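Long-range contacts in periplasmic binding protein/LacI transcriptional regulator (Alkaliphilus metalliredigens, PDB 3CTP), which probably represses transcription as a LacI-family DNA-binding regulator and holds the sugar D-xylulofuranose in its periplasmic-binding-protein-like part: residues 226-230 with 249-255; 230-235 with 259-263; 235-240 with 263-269. All blocks are in the same frame, centred on the assembly; numbering follows the deposited sequence.

Contact 1 of 3, residues 226-230 with 249-255. With NA (sodium ion), chain D.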
loop_
_atom_site.group_PDB
_atom_site.type_symbol
_atom_site.label_atom_id
_atom_site.label_comp_id
_atom_site.label_asym_id
_atom_site.label_seq_id
_atom_site.Cartn_x
_atom_site.Cartn_y
_atom_site.Cartn_z
ATOM N N MET A 226 6.544 2.346 -26.577
ATOM C CA MET A 226 5.738 1.319 -25.937
ATOM C C MET A 226 5.210 0.348 -26.987
ATOM O O MET A 226 5.027 -0.837 -26.724
ATOM C CB MET A 226 4.569 1.982 -25.205
ATOM C CG MET A 226 3.723 1.056 -24.356
ATOM S SD MET A 226 4.548 0.370 -22.921
ATOM C CE MET A 226 3.844 -1.294 -22.988
ATOM N N LYS A 227 4.964 0.847 -28.193
ATOM C CA LYS A 227 4.381 -0.004 -29.250
ATOM C C LYS A 227 5.257 -1.214 -29.623
ATOM O O LYS A 227 4.761 -2.201 -30.189
ATOM C CB LYS A 227 4.077 0.837 -30.489
ATOM C CG LYS A 227 5.308 1.220 -31.291
ATOM C CD LYS A 227 4.913 2.007 -32.556
ATOM C CE LYS A 227 6.061 2.868 -33.059
ATOM N NZ LYS A 227 5.627 3.743 -34.197
ATOM N N ASP A 228 6.547 -1.144 -29.302
ATOM C CA ASP A 228 7.488 -2.202 -29.650
ATOM C C ASP A 228 7.594 -3.277 -28.551
ATOM O O ASP A 228 8.205 -4.325 -28.765
ATOM C CB ASP A 228 8.895 -1.624 -29.850
ATOM C CG ASP A 228 8.997 -0.696 -31.047
ATOM O OD1 ASP A 228 8.130 -0.755 -31.950
ATOM O OD2 ASP A 228 9.967 0.094 -31.081
ATOM N N ILE A 229 7.029 -3.021 -27.371
ATOM C CA ILE A 229 7.274 -3.913 -26.230
ATOM C C ILE A 229 6.625 -5.268 -26.466
ATOM O O ILE A 229 7.135 -6.300 -26.026
ATOM C CB ILE A 229 6.750 -3.263 -24.929
ATOM C CG1 ILE A 229 7.503 -1.958 -24.651
ATOM C CG2 ILE A 229 6.809 -4.217 -23.741
ATOM C CD1 ILE A 229 8.979 -2.126 -24.335
ATOM N N VAL A 230 5.492 -5.279 -27.171
ATOM C CA VAL A 230 4.828 -6.538 -27.458
ATOM C C VAL A 230 5.737 -7.448 -28.276
ATOM O O VAL A 230 5.518 -8.664 -28.322
ATOM C CB VAL A 230 3.492 -6.341 -28.206
ATOM C CG1 VAL A 230 3.741 -5.816 -29.599
ATOM C CG2 VAL A 230 2.722 -7.673 -28.268
ATOM N N ALA A 249 -0.135 -1.082 -18.978
ATOM C CA ALA A 249 0.180 -0.413 -20.247
ATOM C C ALA A 249 -0.006 -1.352 -21.419
ATOM O O ALA A 249 -0.531 -0.955 -22.455
ATOM C CB ALA A 249 1.587 0.129 -20.239
ATOM N N LEU A 250 0.448 -2.593 -21.275
ATOM C CA LEU A 250 0.277 -3.590 -22.349
ATOM C C LEU A 250 -1.202 -3.869 -22.595
ATOM O O LEU A 250 -1.648 -3.927 -23.764
ATOM C CB LEU A 250 1.019 -4.887 -21.984
ATOM C CG LEU A 250 2.549 -4.809 -22.065
ATOM C CD1 LEU A 250 3.203 -6.007 -21.406
ATOM C CD2 LEU A 250 3.035 -4.676 -23.520
ATOM N N LYS A 251 -1.978 -4.026 -21.513
ATOM C CA LYS A 251 -3.423 -4.287 -21.655
ATOM C C LYS A 251 -4.125 -3.137 -22.398
ATOM O O LYS A 251 -5.039 -3.372 -23.222
ATOM C CB LYS A 251 -4.073 -4.497 -20.271
ATOM C CG LYS A 251 -3.771 -5.840 -19.618
ATOM C CD LYS A 251 -4.268 -5.825 -18.172
ATOM C CE LYS A 251 -4.078 -7.160 -17.476
ATOM N NZ LYS A 251 -4.722 -7.134 -16.116
ATOM N N LYS A 252 -3.727 -1.900 -22.113
ATOM C CA LYS A 252 -4.346 -0.742 -22.774
ATOM C C LYS A 252 -4.140 -0.812 -24.285
ATOM O O LYS A 252 -4.927 -0.245 -25.057
ATOM C CB LYS A 252 -3.767 0.563 -22.241
ATOM C CG LYS A 252 -4.123 0.891 -20.799
ATOM C CD LYS A 252 -5.623 0.981 -20.600
ATOM C CE LYS A 252 -5.964 1.813 -19.374
ATOM N NZ LYS A 252 -7.357 1.558 -18.908
ATOM N N ARG A 253 -3.091 -1.504 -24.712
ATOM C CA ARG A 253 -2.783 -1.607 -26.138
ATOM C C ARG A 253 -3.355 -2.894 -26.714
ATOM O O ARG A 253 -3.043 -3.253 -27.840
ATOM C CB ARG A 253 -1.276 -1.616 -26.397
ATOM C CG ARG A 253 -0.403 -0.858 -25.440
ATOM C CD ARG A 253 0.358 0.250 -26.138
ATOM N NE ARG A 253 0.743 -0.062 -27.510
ATOM C CZ ARG A 253 0.988 0.867 -28.432
ATOM N NH1 ARG A 253 0.893 2.152 -28.115
ATOM N NH2 ARG A 253 1.329 0.517 -29.664
ATOM N N GLY A 254 -4.143 -3.617 -25.932
ATOM C CA GLY A 254 -4.757 -4.849 -26.421
ATOM C C GLY A 254 -3.851 -6.060 -26.464
ATOM O O GLY A 254 -4.159 -7.052 -27.132
ATOM N N VAL A 255 -2.736 -6.003 -25.737
ATOM C CA VAL A 255 -1.765 -7.101 -25.736
ATOM C C VAL A 255 -2.265 -8.252 -24.873
ATOM O O VAL A 255 -2.822 -8.025 -23.793
ATOM C CB VAL A 255 -0.367 -6.602 -25.256
ATOM C CG1 VAL A 255 0.595 -7.761 -25.037
ATOM C CG2 VAL A 255 0.215 -5.649 -26.268
HETATM NA NA NA D . 5.799 -11.014 -28.210
HETATM O O HOH W 1 4.873 -11.115 -30.248
HETATM O O HOH W 2 6.794 -12.902 -28.920
#
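Met226 to Val230 form a turn with helical backbone angles that runs beside the end of helix 240-252, drawing closest at Val230 and Val255, whose CA atoms are 6.8 Å apart. The contact is mostly apolar, with two patches of side chains and Arg253 beside them. In the first, the Met226 chain starts with CG trans to its own nitrogen (chi1 -173°), then bends, so that CE reaches Leu250 CD2 at 3.5 Å and Ala249 CB at 3.8 Å. It meets the leucine at about a right angle. Leu250 CD2 also touches Ile229 CG2 at 3.8 Å and thus sits against both residues. The second patch is valine on valine: Val230 CG2 lies 3.8 Å from Val255 CG2 and nearly as close to its CG1. On the more exposed side the aliphatic part of Arg253 slides past Met226 the opposite way, but its guanidinium is modelled too near Lys227 for its exact place to be trusted. Val255 N to Leu250 O and Gly254 N to Lys251 O, with Gly254 at positive phi as the C-prime residue, make the Schellman motif that ends the helix and turns Val255 back onto Val230, whose carbonyl oxygen binds the sodium ion.

Contact 2 of 3, residues 230-235 with 259-263. With NA (sodium ion), chain D.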
loop_
_atom_site.group_PDB
_atom_site.type_symbol
_atom_site.label_atom_id
_atom_site.label_comp_id
_atom_site.label_asym_id
_atom_site.label_seq_id
_atom_site.Cartn_x
_atom_site.Cartn_y
_atom_site.Cartn_z
ATOM N N VAL A 230 5.492 -5.279 -27.171
ATOM C CA VAL A 230 4.828 -6.538 -27.458
ATOM C C VAL A 230 5.737 -7.448 -28.276
ATOM O O VAL A 230 5.518 -8.664 -28.322
ATOM C CB VAL A 230 3.492 -6.341 -28.206
ATOM C CG1 VAL A 230 3.741 -5.816 -29.599
ATOM C CG2 VAL A 230 2.722 -7.673 -28.268
ATOM N N ASN A 231 6.767 -6.887 -28.914
ATOM C CA ASN A 231 7.627 -7.702 -29.779
ATOM C C ASN A 231 8.574 -8.630 -29.012
ATOM O O ASN A 231 9.159 -9.553 -29.594
ATOM C CB ASN A 231 8.446 -6.823 -30.735
ATOM C CG ASN A 231 7.588 -6.195 -31.811
ATOM O OD1 ASN A 231 6.527 -6.718 -32.154
ATOM N ND2 ASN A 231 8.036 -5.064 -32.337
ATOM N N TYR A 232 8.749 -8.371 -27.716
ATOM C CA TYR A 232 9.563 -9.271 -26.896
ATOM C C TYR A 232 8.819 -10.573 -26.622
ATOM O O TYR A 232 7.589 -10.589 -26.618
ATOM C CB TYR A 232 9.924 -8.602 -25.551
ATOM C CG TYR A 232 10.908 -7.450 -25.741
ATOM C CD1 TYR A 232 12.254 -7.703 -25.934
ATOM C CD2 TYR A 232 10.467 -6.125 -25.772
ATOM C CE1 TYR A 232 13.170 -6.660 -26.121
ATOM C CE2 TYR A 232 11.356 -5.073 -25.978
ATOM C CZ TYR A 232 12.714 -5.353 -26.148
ATOM O OH TYR A 232 13.624 -4.343 -26.349
ATOM N N ASP A 233 9.566 -11.651 -26.384
ATOM C CA ASP A 233 8.969 -12.923 -25.966
ATOM C C ASP A 233 8.659 -12.877 -24.469
ATOM O O ASP A 233 7.643 -13.421 -24.023
ATOM C CB ASP A 233 9.939 -14.105 -26.199
ATOM C CG ASP A 233 10.276 -14.335 -27.664
ATOM O OD1 ASP A 233 9.443 -14.008 -28.532
ATOM O OD2 ASP A 233 11.389 -14.858 -27.929
ATOM N N GLY A 234 9.552 -12.265 -23.694
ATOM C CA GLY A 234 9.400 -12.280 -22.242
ATOM C C GLY A 234 9.991 -11.015 -21.649
ATOM O O GLY A 234 10.947 -10.457 -22.194
ATOM N N ILE A 235 9.443 -10.596 -20.513
ATOM C CA ILE A 235 9.924 -9.399 -19.826
ATOM C C ILE A 235 10.084 -9.738 -18.357
ATOM O O ILE A 235 9.148 -10.282 -17.747
ATOM C CB ILE A 235 8.880 -8.272 -19.937
ATOM C CG1 ILE A 235 8.609 -7.940 -21.404
ATOM C CG2 ILE A 235 9.397 -7.001 -19.227
ATOM C CD1 ILE A 235 7.451 -6.972 -21.593
ATOM N N GLN A 259 -0.015 -14.982 -24.012
ATOM C CA GLN A 259 -0.011 -15.440 -25.413
ATOM C C GLN A 259 0.966 -14.671 -26.295
ATOM O O GLN A 259 1.620 -15.250 -27.170
ATOM C CB GLN A 259 -1.413 -15.330 -26.017
ATOM C CG GLN A 259 -2.424 -16.282 -25.414
ATOM C CD GLN A 259 -3.219 -15.661 -24.287
ATOM O OE1 GLN A 259 -2.725 -14.802 -23.559
ATOM N NE2 GLN A 259 -4.477 -16.091 -24.142
ATOM N N GLU A 260 1.063 -13.365 -26.076
ATOM C CA GLU A 260 1.905 -12.542 -26.920
ATOM C C GLU A 260 3.213 -12.168 -26.235
ATOM O O GLU A 260 4.234 -11.942 -26.893
ATOM C CB GLU A 260 1.155 -11.275 -27.296
ATOM C CG GLU A 260 -0.001 -11.568 -28.245
ATOM C CD GLU A 260 -0.613 -10.320 -28.805
ATOM O OE1 GLU A 260 -1.321 -9.614 -28.067
ATOM O OE2 GLU A 260 -0.407 -10.061 -30.014
ATOM N N VAL A 261 3.183 -12.061 -24.912
ATOM C CA VAL A 261 4.412 -11.770 -24.199
ATOM C C VAL A 261 4.257 -12.326 -22.798
ATOM O O VAL A 261 3.150 -12.279 -22.232
ATOM C CB VAL A 261 4.699 -10.276 -24.177
ATOM C CG1 VAL A 261 3.590 -9.572 -23.477
ATOM C CG2 VAL A 261 6.054 -9.995 -23.474
ATOM N N GLN A 262 5.335 -12.897 -22.269
ATOM C CA GLN A 262 5.320 -13.475 -20.915
ATOM C C GLN A 262 5.977 -12.494 -19.965
ATOM O O GLN A 262 6.870 -11.761 -20.384
ATOM C CB GLN A 262 6.071 -14.790 -20.882
ATOM C CG GLN A 262 5.475 -15.850 -21.856
ATOM C CD GLN A 262 6.136 -17.189 -21.680
ATOM O OE1 GLN A 262 6.161 -17.735 -20.582
ATOM N NE2 GLN A 262 6.734 -17.710 -22.763
ATOM N N ILE A 263 5.533 -12.487 -18.702
ATOM C CA ILE A 263 6.014 -11.495 -17.714
ATOM C C ILE A 263 6.383 -12.234 -16.438
ATOM O O ILE A 263 5.627 -13.099 -15.966
ATOM C CB ILE A 263 4.897 -10.485 -17.333
ATOM C CG1 ILE A 263 4.173 -9.950 -18.579
ATOM C CG2 ILE A 263 5.463 -9.366 -16.445
ATOM C CD1 ILE A 263 4.988 -9.045 -19.429
HETATM NA NA NA D . 5.799 -11.014 -28.210
HETATM O O HOH W 3 6.706 -15.737 -25.181
HETATM O O HOH W 2 6.794 -12.902 -28.920
HETATM O O HOH W 1 4.873 -11.115 -30.248
#
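Gly234 and Ile235 pair with Gln262 and Ile263 as neighbouring parallel strands of a beta-alpha-beta unit, and just before this pairing the two segments share a sodium ion. The metal is bound by main-chain oxygens, Val230 O and Tyr232 O from one segment and Glu260 O, at 2.2 Å, from the other, with two waters completing five ligands. One of these waters donates to Asp233 OD1, a second-shell group that can help to hold it in place; Asp233 OD2 is hydrogen-bonded to Arg173 N and Lys174 N, which helps fix the carboxylate. Near the ion Val230 CG2 packs on Glu260 CB at 4.0 Å. The strands are then joined by a nearly straight bond from Gln262 N to Asp233 O, 2.9 Å. Ile235 N to Gln262 O, at 2.8 Å, is more bent. Another water donates to Asp233 O and accepts from Gln262 NE2, bridging the two residues, while Gln262 OE1 is hydrogen-bonded to Ile324 N. Gly234 brings its CA to 3.2 Å from Gln262 O in a CA-H...O contact. Val261 holds CG2 trans to its nitrogen, which sets that methyl 3.5 Å from Tyr232 O. The same methyl meets Ile235 CD1 at 3.8 Å. Ile235 and Ile263 run alongside each other in the same direction, their CD1 atoms in contact. Leu250 of helix 240-252 packs on Val261 and Ile263, while Ile235 reaches Leu176 and Ile178 of strand 175-179. Strand 234-237 therefore runs between strands 175-179 and 262-264, with helix 240-252 packed against the isoleucine face.

Contact 3 of 3, residues 235-240 with 263-269. With XLF (beta-D-xylulofuranose), chain C.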
loop_
_atom_site.group_PDB
_atom_site.type_symbol
_atom_site.label_atom_id
_atom_site.label_comp_id
_atom_site.label_asym_id
_atom_site.label_seq_id
_atom_site.Cartn_x
_atom_site.Cartn_y
_atom_site.Cartn_z
ATOM N N ILE A 235 9.443 -10.596 -20.513
ATOM C CA ILE A 235 9.924 -9.399 -19.826
ATOM C C ILE A 235 10.084 -9.738 -18.357
ATOM O O ILE A 235 9.148 -10.282 -17.747
ATOM C CB ILE A 235 8.880 -8.272 -19.937
ATOM C CG1 ILE A 235 8.609 -7.940 -21.404
ATOM C CG2 ILE A 235 9.397 -7.001 -19.227
ATOM C CD1 ILE A 235 7.451 -6.972 -21.593
ATOM N N PHE A 236 11.247 -9.414 -17.787
ATOM C CA PHE A 236 11.457 -9.523 -16.345
ATOM C C PHE A 236 11.414 -8.099 -15.798
ATOM O O PHE A 236 12.192 -7.249 -16.239
ATOM C CB PHE A 236 12.847 -10.158 -16.071
ATOM C CG PHE A 236 13.291 -10.131 -14.614
ATOM C CD1 PHE A 236 12.392 -10.369 -13.588
ATOM C CD2 PHE A 236 14.648 -9.923 -14.297
ATOM C CE1 PHE A 236 12.816 -10.343 -12.247
ATOM C CE2 PHE A 236 15.085 -9.886 -12.950
ATOM C CZ PHE A 236 14.168 -10.122 -11.928
ATOM N N VAL A 237 10.490 -7.841 -14.870
ATOM C CA VAL A 237 10.380 -6.511 -14.270
ATOM C C VAL A 237 10.872 -6.554 -12.831
ATOM O O VAL A 237 10.611 -7.514 -12.100
ATOM C CB VAL A 237 8.921 -6.001 -14.295
ATOM C CG1 VAL A 237 8.897 -4.526 -13.869
ATOM C CG2 VAL A 237 8.315 -6.159 -15.694
ATOM N N PHE A 238 11.598 -5.519 -12.423
ATOM C CA PHE A 238 12.350 -5.586 -11.163
ATOM C C PHE A 238 11.523 -5.804 -9.908
ATOM O O PHE A 238 12.069 -6.259 -8.893
ATOM C CB PHE A 238 13.259 -4.347 -10.997
ATOM C CG PHE A 238 12.503 -3.044 -10.803
ATOM C CD1 PHE A 238 12.240 -2.566 -9.516
ATOM C CD2 PHE A 238 12.122 -2.272 -11.894
ATOM C CE1 PHE A 238 11.569 -1.370 -9.363
ATOM C CE2 PHE A 238 11.463 -1.065 -11.740
ATOM C CZ PHE A 238 11.192 -0.613 -10.465
ATOM N N ASN A 239 10.238 -5.441 -9.910
ATOM C CA ASN A 239 9.383 -5.863 -8.799
ATOM C C ASN A 239 7.949 -5.978 -9.227
ATOM O O ASN A 239 7.614 -5.671 -10.377
ATOM C CB ASN A 239 9.558 -4.984 -7.535
ATOM C CG ASN A 239 9.027 -3.593 -7.702
ATOM O OD1 ASN A 239 8.248 -3.326 -8.602
ATOM N ND2 ASN A 239 9.452 -2.669 -6.813
ATOM N N ASP A 240 7.117 -6.528 -8.346
ATOM C CA ASP A 240 5.751 -6.846 -8.736
ATOM C C ASP A 240 4.901 -5.608 -8.990
ATOM O O ASP A 240 4.079 -5.609 -9.900
ATOM C CB ASP A 240 5.039 -7.718 -7.687
ATOM C CG ASP A 240 5.582 -9.131 -7.626
ATOM O OD1 ASP A 240 6.320 -9.561 -8.540
ATOM O OD2 ASP A 240 5.234 -9.831 -6.638
ATOM N N ILE A 263 5.533 -12.487 -18.702
ATOM C CA ILE A 263 6.014 -11.495 -17.714
ATOM C C ILE A 263 6.383 -12.234 -16.438
ATOM O O ILE A 263 5.627 -13.099 -15.966
ATOM C CB ILE A 263 4.897 -10.485 -17.333
ATOM C CG1 ILE A 263 4.173 -9.950 -18.579
ATOM C CG2 ILE A 263 5.463 -9.366 -16.445
ATOM C CD1 ILE A 263 4.988 -9.045 -19.429
ATOM N N ILE A 264 7.542 -11.885 -15.866
ATOM C CA ILE A 264 7.861 -12.324 -14.506
ATOM C C ILE A 264 8.268 -11.094 -13.698
ATOM O O ILE A 264 8.993 -10.233 -14.208
ATOM C CB ILE A 264 8.962 -13.400 -14.508
ATOM C CG1 ILE A 264 9.329 -13.826 -13.074
ATOM C CG2 ILE A 264 10.188 -12.921 -15.278
ATOM C CD1 ILE A 264 10.131 -15.119 -13.050
ATOM N N GLY A 265 7.774 -10.992 -12.459
ATOM C CA GLY A 265 8.149 -9.882 -11.556
ATOM C C GLY A 265 9.107 -10.332 -10.461
ATOM O O GLY A 265 9.881 -11.289 -10.638
ATOM N N PHE A 266 9.057 -9.636 -9.313
ATOM C CA PHE A 266 9.852 -10.037 -8.167
ATOM C C PHE A 266 9.179 -9.502 -6.923
ATOM O O PHE A 266 8.770 -8.343 -6.909
ATOM C CB PHE A 266 11.260 -9.412 -8.255
ATOM C CG PHE A 266 12.347 -10.195 -7.534
ATOM C CD1 PHE A 266 13.277 -10.932 -8.266
ATOM C CD2 PHE A 266 12.491 -10.119 -6.160
ATOM C CE1 PHE A 266 14.304 -11.624 -7.623
ATOM C CE2 PHE A 266 13.507 -10.812 -5.510
ATOM C CZ PHE A 266 14.417 -11.577 -6.253
ATOM N N ASP A 267 9.090 -10.353 -5.900
ATOM C CA ASP A 267 8.656 -10.038 -4.529
ATOM C C ASP A 267 7.679 -11.093 -3.987
ATOM O O ASP A 267 7.734 -11.447 -2.816
ATOM C CB ASP A 267 7.873 -8.734 -4.390
ATOM C CG ASP A 267 8.738 -7.489 -4.480
ATOM O OD1 ASP A 267 9.983 -7.568 -4.290
ATOM O OD2 ASP A 267 8.129 -6.404 -4.683
ATOM N N ASN A 268 6.730 -11.499 -4.827
ATOM C CA ASN A 268 5.500 -12.137 -4.333
ATOM C C ASN A 268 4.799 -11.231 -3.326
ATOM O O ASN A 268 4.444 -11.661 -2.224
ATOM C CB ASN A 268 5.767 -13.506 -3.702
ATOM C CG ASN A 268 4.478 -14.307 -3.532
ATOM O OD1 ASN A 268 3.459 -13.989 -4.152
ATOM N ND2 ASN A 268 4.512 -15.337 -2.672
ATOM N N SER A 269 4.574 -9.984 -3.728
ATOM C CA SER A 269 3.692 -9.118 -2.944
ATOM C C SER A 269 2.223 -9.275 -3.400
ATOM O O SER A 269 1.921 -9.908 -4.434
ATOM C CB SER A 269 4.130 -7.657 -3.048
ATOM O OG SER A 269 3.907 -7.162 -4.361
HETATM O O4 XLF C . 14.663 -2.783 -3.576
HETATM C C4 XLF C . 13.873 -3.841 -4.125
HETATM C C5 XLF C . 13.057 -3.255 -5.269
HETATM O O5 XLF C . 11.705 -3.199 -4.802
HETATM C C3 XLF C . 12.834 -4.316 -3.122
HETATM O O3 XLF C . 13.156 -5.612 -2.599
HETATM C C2 XLF C . 11.592 -4.350 -3.970
HETATM O O2 XLF C . 11.567 -5.530 -4.799
HETATM C C1 XLF C . 10.321 -4.240 -3.153
HETATM O O1 XLF C . 9.195 -4.155 -4.040
HETATM O O HOH W 4 3.043 -11.430 -6.545
#
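Phe236 and Ile264 continue the parallel pairing, with Ile264 N to Ile235 O and Val237 N to Ile264 O both 2.9 Å and nearly straight. This part is tightly packed: Phe236 CD1 packs on Ile264 CG2 at 3.8 Å, and its ring edge meets Phe266 CD1 and, in plane, Gly265 O, a buried oxygen with no polar partner. Gly265 suits its place, since a side chain would collide with Asp240 OD1. Farther along, the packing gives way to a polar, watered side near the partly exposed Asn268. With CG trans to its carbonyl carbon (chi1 -70°), Asp240 brings OD2 to Ser269 N, 3.0 Å on the anti side, and a water links OD2 to Ser269 O, while OD1 bonds Thr281 OG1. With an alanine in place of Asp240, Ser269 N and Thr281 OG1 would probably lose this partner and the water one of its two acceptors, freeing the turn after Asp267 to shift. The loops that follow the two strands then reach the sugar: Asp267 OD1 and OD2 each accept a sugar hydroxyl at 2.6 Å, from O2 and O1, and Asn239 ND2 donates to O5 at 3.1 Å. Asn239 OD1 caps the following helix at Ala242 N. Sugar-binding residues on loops following parallel strands are characteristic of the periplasmic-binding-protein fold.

Overall arrangement
The three contacts follow one beta-alpha-beta unit from its outer end to the sugar pocket. Contact 1 lies outermost, partly exposed, and joins the end of helix 240-252 to the turn before strand 234-237 mainly through apolar side chains. Contact 2, about 10 Å away between centres, shares Val230 and the sodium ion with it and passes from metal-bound carbonyls into strand pairing. Contact 3 uses the same two strands and shares Ile235 and Ile263 with contact 2, but is buried and nearer the centre of the chain and ends in side-chain polar bonds to the ligand. Leu250 and Ile229 tie contact 1 to the strands through Ile263 and Ile235.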